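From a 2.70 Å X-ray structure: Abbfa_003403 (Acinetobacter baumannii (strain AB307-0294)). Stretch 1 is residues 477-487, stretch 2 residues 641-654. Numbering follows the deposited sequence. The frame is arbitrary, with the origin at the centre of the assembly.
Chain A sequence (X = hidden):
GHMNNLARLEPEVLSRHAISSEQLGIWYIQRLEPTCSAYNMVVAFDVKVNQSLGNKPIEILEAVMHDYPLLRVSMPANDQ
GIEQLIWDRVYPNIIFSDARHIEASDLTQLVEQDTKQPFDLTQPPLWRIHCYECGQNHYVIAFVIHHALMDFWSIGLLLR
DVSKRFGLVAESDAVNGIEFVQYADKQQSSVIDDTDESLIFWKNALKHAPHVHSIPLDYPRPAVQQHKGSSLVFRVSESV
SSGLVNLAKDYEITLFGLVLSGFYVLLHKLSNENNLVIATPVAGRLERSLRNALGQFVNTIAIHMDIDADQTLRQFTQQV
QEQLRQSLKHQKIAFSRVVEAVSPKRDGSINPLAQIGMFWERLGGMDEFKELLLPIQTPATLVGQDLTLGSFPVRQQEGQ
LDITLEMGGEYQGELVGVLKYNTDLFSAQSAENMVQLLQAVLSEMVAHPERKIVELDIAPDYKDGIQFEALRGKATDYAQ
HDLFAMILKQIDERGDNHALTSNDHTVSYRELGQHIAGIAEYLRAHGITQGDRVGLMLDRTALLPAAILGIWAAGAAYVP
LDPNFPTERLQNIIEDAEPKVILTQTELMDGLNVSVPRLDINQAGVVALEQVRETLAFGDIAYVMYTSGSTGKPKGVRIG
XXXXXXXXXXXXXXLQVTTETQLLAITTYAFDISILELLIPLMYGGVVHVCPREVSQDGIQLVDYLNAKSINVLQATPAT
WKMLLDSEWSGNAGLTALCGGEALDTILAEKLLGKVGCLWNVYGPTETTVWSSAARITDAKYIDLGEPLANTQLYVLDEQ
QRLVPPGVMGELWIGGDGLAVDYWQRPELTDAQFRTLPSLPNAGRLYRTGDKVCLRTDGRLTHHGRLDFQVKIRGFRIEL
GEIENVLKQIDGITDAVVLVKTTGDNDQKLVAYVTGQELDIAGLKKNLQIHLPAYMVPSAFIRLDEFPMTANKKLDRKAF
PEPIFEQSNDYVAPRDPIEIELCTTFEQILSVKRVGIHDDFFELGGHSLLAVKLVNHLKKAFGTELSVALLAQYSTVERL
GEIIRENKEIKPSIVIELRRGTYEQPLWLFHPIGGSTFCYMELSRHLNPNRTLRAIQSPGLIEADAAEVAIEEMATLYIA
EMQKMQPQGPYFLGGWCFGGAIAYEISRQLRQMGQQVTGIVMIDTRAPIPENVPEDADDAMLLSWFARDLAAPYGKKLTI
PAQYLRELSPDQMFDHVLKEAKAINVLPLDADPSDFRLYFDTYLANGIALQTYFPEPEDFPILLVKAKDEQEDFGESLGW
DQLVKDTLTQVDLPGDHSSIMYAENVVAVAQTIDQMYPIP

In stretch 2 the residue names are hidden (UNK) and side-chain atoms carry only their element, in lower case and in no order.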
# COMPACT_ATOMS: atom_id res chain seq x y z
N ASP A 477 3.57 -40.03 -27.26
CA ASP A 477 4.16 -40.09 -28.60
C ASP A 477 3.53 -39.07 -29.57
O ASP A 477 3.60 -39.25 -30.79
CB ASP A 477 4.03 -41.50 -29.19
CG ASP A 477 2.57 -41.89 -29.48
OD1 ASP A 477 1.64 -41.27 -28.91
OD2 ASP A 477 2.36 -42.84 -30.28
N TYR A 478 2.94 -38.00 -29.04
CA TYR A 478 2.21 -37.04 -29.85
C TYR A 478 3.07 -36.41 -30.95
O TYR A 478 2.59 -36.17 -32.06
CB TYR A 478 1.65 -35.91 -28.99
CG TYR A 478 0.48 -36.27 -28.09
CD1 TYR A 478 -0.16 -37.51 -28.18
CD2 TYR A 478 -0.00 -35.35 -27.16
CE1 TYR A 478 -1.24 -37.82 -27.35
CE2 TYR A 478 -1.08 -35.65 -26.33
CZ TYR A 478 -1.70 -36.88 -26.42
OH TYR A 478 -2.76 -37.16 -25.59
N ALA A 479 4.33 -36.15 -30.66
CA ALA A 479 5.20 -35.49 -31.63
C ALA A 479 5.53 -36.39 -32.83
O ALA A 479 6.17 -35.94 -33.78
CB ALA A 479 6.47 -35.02 -30.96
N GLN A 480 5.09 -37.64 -32.80
CA GLN A 480 5.39 -38.57 -33.89
C GLN A 480 4.18 -38.79 -34.78
O GLN A 480 4.25 -39.49 -35.80
CB GLN A 480 5.88 -39.91 -33.34
CG GLN A 480 7.09 -39.79 -32.46
CD GLN A 480 7.63 -41.15 -32.09
OE1 GLN A 480 6.88 -42.11 -31.94
NE2 GLN A 480 8.95 -41.23 -31.96
N HIS A 481 3.06 -38.18 -34.39
CA HIS A 481 1.83 -38.24 -35.18
C HIS A 481 1.89 -37.42 -36.46
O HIS A 481 2.79 -36.61 -36.67
CB HIS A 481 0.66 -37.77 -34.34
CG HIS A 481 0.09 -38.82 -33.44
ND1 HIS A 481 0.84 -39.45 -32.47
CD2 HIS A 481 -1.16 -39.33 -33.34
CE1 HIS A 481 0.08 -40.31 -31.82
NE2 HIS A 481 -1.14 -40.26 -32.33
N ASP A 482 0.87 -37.64 -37.29
CA ASP A 482 0.80 -37.11 -38.64
C ASP A 482 -0.40 -36.18 -38.79
O ASP A 482 -1.52 -36.63 -39.02
CB ASP A 482 0.72 -38.26 -39.64
CG ASP A 482 0.73 -37.80 -41.07
OD1 ASP A 482 0.51 -36.59 -41.30
OD2 ASP A 482 0.97 -38.65 -41.97
N LEU A 483 -0.15 -34.88 -38.68
CA LEU A 483 -1.21 -33.89 -38.78
C LEU A 483 -1.96 -33.97 -40.10
O LEU A 483 -3.19 -33.90 -40.11
CB LEU A 483 -0.63 -32.50 -38.59
CG LEU A 483 -1.60 -31.34 -38.76
CD1 LEU A 483 -2.80 -31.51 -37.85
CD2 LEU A 483 -0.89 -30.04 -38.43
N PHE A 484 -1.24 -34.15 -41.20
CA PHE A 484 -1.85 -34.13 -42.53
C PHE A 484 -2.85 -35.28 -42.70
O PHE A 484 -3.95 -35.09 -43.20
CB PHE A 484 -0.78 -34.23 -43.62
CG PHE A 484 -1.26 -33.84 -44.99
CD1 PHE A 484 -2.24 -32.88 -45.15
CD2 PHE A 484 -0.71 -34.43 -46.13
CE1 PHE A 484 -2.67 -32.50 -46.42
CE2 PHE A 484 -1.12 -34.06 -47.39
CZ PHE A 484 -2.11 -33.09 -47.54
N ALA A 485 -2.43 -36.46 -42.28
CA ALA A 485 -3.26 -37.65 -42.39
C ALA A 485 -4.57 -37.47 -41.62
O ALA A 485 -5.63 -37.87 -42.09
CB ALA A 485 -2.51 -38.87 -41.88
N MET A 486 -4.49 -36.84 -40.45
CA MET A 486 -5.66 -36.56 -39.64
C MET A 486 -6.66 -35.68 -40.38
O MET A 486 -7.87 -35.93 -40.33
CB MET A 486 -5.26 -35.88 -38.33
CG MET A 486 -4.45 -36.74 -37.38
SD MET A 486 -4.32 -35.93 -35.77
CE MET A 486 -6.01 -36.07 -35.21
N ILE A 487 -6.16 -34.65 -41.05
CA ILE A 487 -7.02 -33.73 -41.78
C ILE A 487 -7.57 -34.36 -43.05
O ILE A 487 -8.74 -34.17 -43.39
CB ILE A 487 -6.28 -32.42 -42.12
CG1 ILE A 487 -5.95 -31.68 -40.82
CG2 ILE A 487 -7.15 -31.52 -42.98
CD1 ILE A 487 -5.39 -30.30 -41.03
N UNK A 641 7.20 -29.44 -37.64
CA UNK A 641 5.87 -30.02 -37.57
C UNK A 641 5.67 -30.94 -36.37
O UNK A 641 4.56 -31.02 -35.85
n UNK A 641 5.49 -29.60 -41.12
n UNK A 641 3.65 -28.51 -41.08
c UNK A 641 4.91 -29.87 -39.90
c UNK A 641 3.74 -29.18 -39.88
c UNK A 641 5.54 -30.75 -38.87
c UNK A 641 4.71 -28.79 -41.81
N UNK A 642 6.73 -31.65 -35.92
CA UNK A 642 6.50 -32.39 -34.67
C UNK A 642 6.02 -31.52 -33.48
O UNK A 642 5.08 -31.95 -32.80
c UNK A 642 8.44 -33.25 -35.76
c UNK A 642 7.94 -32.14 -36.63
c UNK A 642 7.88 -33.00 -34.38
N UNK A 643 6.59 -30.34 -33.24
CA UNK A 643 6.10 -29.43 -32.18
C UNK A 643 4.62 -29.15 -32.33
O UNK A 643 3.86 -29.26 -31.38
c UNK A 643 6.83 -28.08 -32.18
o UNK A 643 8.20 -28.19 -32.54
N UNK A 644 4.22 -28.75 -33.54
CA UNK A 644 2.85 -28.34 -33.82
C UNK A 644 1.86 -29.43 -33.45
O UNK A 644 0.90 -29.18 -32.75
c UNK A 644 3.48 -26.72 -35.64
c UNK A 644 1.18 -27.70 -35.65
c UNK A 644 3.27 -26.25 -37.02
c UNK A 644 2.67 -27.96 -35.31
N UNK A 645 2.11 -30.65 -33.93
CA UNK A 645 1.16 -31.72 -33.74
C UNK A 645 1.13 -32.11 -32.24
O UNK A 645 0.06 -32.40 -31.69
c UNK A 645 0.41 -34.02 -34.53
c UNK A 645 2.90 -33.46 -34.52
c UNK A 645 -0.94 -33.59 -35.07
c UNK A 645 1.47 -32.93 -34.69
N UNK A 646 2.28 -32.09 -31.58
CA UNK A 646 2.33 -32.25 -30.13
C UNK A 646 1.43 -31.25 -29.42
O UNK A 646 0.68 -31.60 -28.52
c UNK A 646 3.83 -32.26 -28.11
n UNK A 646 3.99 -31.15 -27.42
c UNK A 646 3.75 -32.10 -29.61
o UNK A 646 3.72 -33.36 -27.57
N UNK A 647 1.54 -29.99 -29.83
CA UNK A 647 0.72 -28.93 -29.27
C UNK A 647 -0.77 -29.17 -29.48
O UNK A 647 -1.55 -29.16 -28.54
c UNK A 647 -1.77 -24.49 -29.29
c UNK A 647 -0.65 -26.03 -30.72
c UNK A 647 1.13 -27.59 -29.86
c UNK A 647 0.11 -26.50 -29.66
c UNK A 647 -1.01 -24.94 -28.22
c UNK A 647 -0.09 -25.94 -28.41
c UNK A 647 -1.58 -25.03 -30.54
N UNK A 648 -1.15 -29.37 -30.74
CA UNK A 648 -2.54 -29.53 -31.12
C UNK A 648 -3.21 -30.68 -30.40
O UNK A 648 -4.31 -30.52 -29.87
c UNK A 648 -2.65 -29.73 -32.64
c UNK A 648 -3.54 -27.45 -33.07
c UNK A 648 -2.27 -28.62 -34.88
c UNK A 648 -2.41 -28.41 -33.39
N UNK A 649 -2.54 -31.83 -30.37
CA UNK A 649 -3.10 -33.00 -29.68
C UNK A 649 -3.24 -32.76 -28.18
O UNK A 649 -4.22 -33.16 -27.56
c UNK A 649 -2.23 -34.24 -29.92
c UNK A 649 -2.26 -34.84 -31.32
c UNK A 649 -1.41 -36.08 -31.37
c UNK A 649 -3.69 -35.15 -31.73
N UNK A 650 -2.24 -32.09 -27.60
CA UNK A 650 -2.25 -31.76 -26.18
C UNK A 650 -3.43 -30.85 -25.88
O UNK A 650 -4.12 -31.01 -24.87
c UNK A 650 -0.94 -31.06 -25.79
o UNK A 650 -0.63 -31.24 -24.42
N UNK A 651 -3.68 -29.91 -26.78
CA UNK A 651 -4.76 -28.97 -26.60
C UNK A 651 -6.09 -29.68 -26.71
O UNK A 651 -7.03 -29.36 -25.98
c UNK A 651 -2.83 -25.93 -24.68
s UNK A 651 -4.35 -25.93 -25.57
c UNK A 651 -3.76 -26.70 -27.12
c UNK A 651 -4.65 -27.84 -27.62
N UNK A 652 -6.16 -30.69 -27.58
CA UNK A 652 -7.41 -31.41 -27.73
C UNK A 652 -7.83 -32.16 -26.48
O UNK A 652 -9.02 -32.34 -26.26
o UNK A 652 -9.65 -32.46 -29.48
n UNK A 652 -8.70 -34.41 -28.84
c UNK A 652 -7.34 -32.40 -28.88
c UNK A 652 -8.66 -33.10 -29.10
N UNK A 653 -6.86 -32.60 -25.66
CA UNK A 653 -7.15 -33.30 -24.39
C UNK A 653 -8.00 -32.41 -23.49
O UNK A 653 -8.90 -32.88 -22.79
c UNK A 653 -5.86 -33.67 -23.65
o UNK A 653 -3.89 -34.92 -24.07
o UNK A 653 -5.75 -35.64 -25.00
c UNK A 653 -5.12 -34.83 -24.29
N UNK A 654 -7.70 -31.11 -23.54
CA UNK A 654 -8.38 -30.09 -22.76
C UNK A 654 -9.68 -29.58 -23.39
O UNK A 654 -10.62 -29.21 -22.68
c UNK A 654 -3.19 -29.70 -20.95
n UNK A 654 -3.98 -28.63 -20.98
c UNK A 654 -5.02 -28.38 -21.97
c UNK A 654 -6.18 -29.32 -21.76
n UNK A 654 -3.31 -30.66 -21.86
c UNK A 654 -7.42 -28.92 -22.54
n UNK A 654 -2.28 -29.82 -20.00

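Position 641 opens a helix that runs through the whole stretch. Its side chain is one carbon followed by a five-membered ring of three carbons and two nitrogens, so it is His641; it stays beyond contact distance of stretch 1. At 642 three carbons close a ring onto the backbone N, which identifies Pro642. Its CB lies 3.5 Å from Ala479 O and 4.2 Å from Ala479 CB, where the two backbones come nearest. Position 643, one carbon and one oxygen, points away from stretch 1 and is Ser643.

Four carbons forked at the first, with one arm two carbons long, mark 644 as Ile644; its CG2 sits 4.2 Å from Leu483 CD2. The same pattern at 645 gives Ile645, which points toward stretch 1. Its CD1 packs 3.7 Å from Leu483 CB and 4.2 Å from Met486 SD, while its CG2 lies 3.7 Å from Tyr478 O. At 646 two carbons, the second bearing one oxygen and one nitrogen, suit Asn646. Its OD1 is 3.6 Å from Tyr478 CB, but both of its polar ends are hydrogen-bonded elsewhere in the structure.

Position 647 carries one carbon and a six-carbon ring, directed away: Phe647. Position 648 has four carbons forked at the second, hence Leu648, whose CD1 reaches to 4.1 Å from Leu483 CD2. The same fork recurs at 649, so this is Leu649. Its CB sits over one face of the Tyr478 ring, 3.9 Å from the centroid, and its CD1 over a face of the His481 ring, 4.0 Å from that centroid; both are CH-pi contacts.

One carbon and one oxygen make 650 Ser650, whose backbone N lies 4.0 Å from Tyr478 CE2. Position 651, an unbranched chain of two carbons, sulfur and carbon, is Met651, and 652, with a terminal oxygen and nitrogen on its second carbon, is Asn652; neither reaches stretch 1. At 653 two carbons end in two oxygens, one of which accepts a hydrogen bond from Tyr478 OH: Asp653, with OH to OD2 at 2.9 Å. Three carbons, a nitrogen and a carbon carrying two nitrogens make 654 Arg654, whose NH1 donates to Ser650 O (3.1 Å) within its own helix.

The contact therefore rests on Ile645 and Leu649, one helical turn apart, packed against Tyr478, His481, Leu483 and Met486. Tyr478 lies along the helix, its ring covered on one face by Leu649 and its hydroxyl tied to Asp653 by the sole hydrogen bond between the stretches.

Stretch 2, residues 641-654: HPSIINFLLSMNDR
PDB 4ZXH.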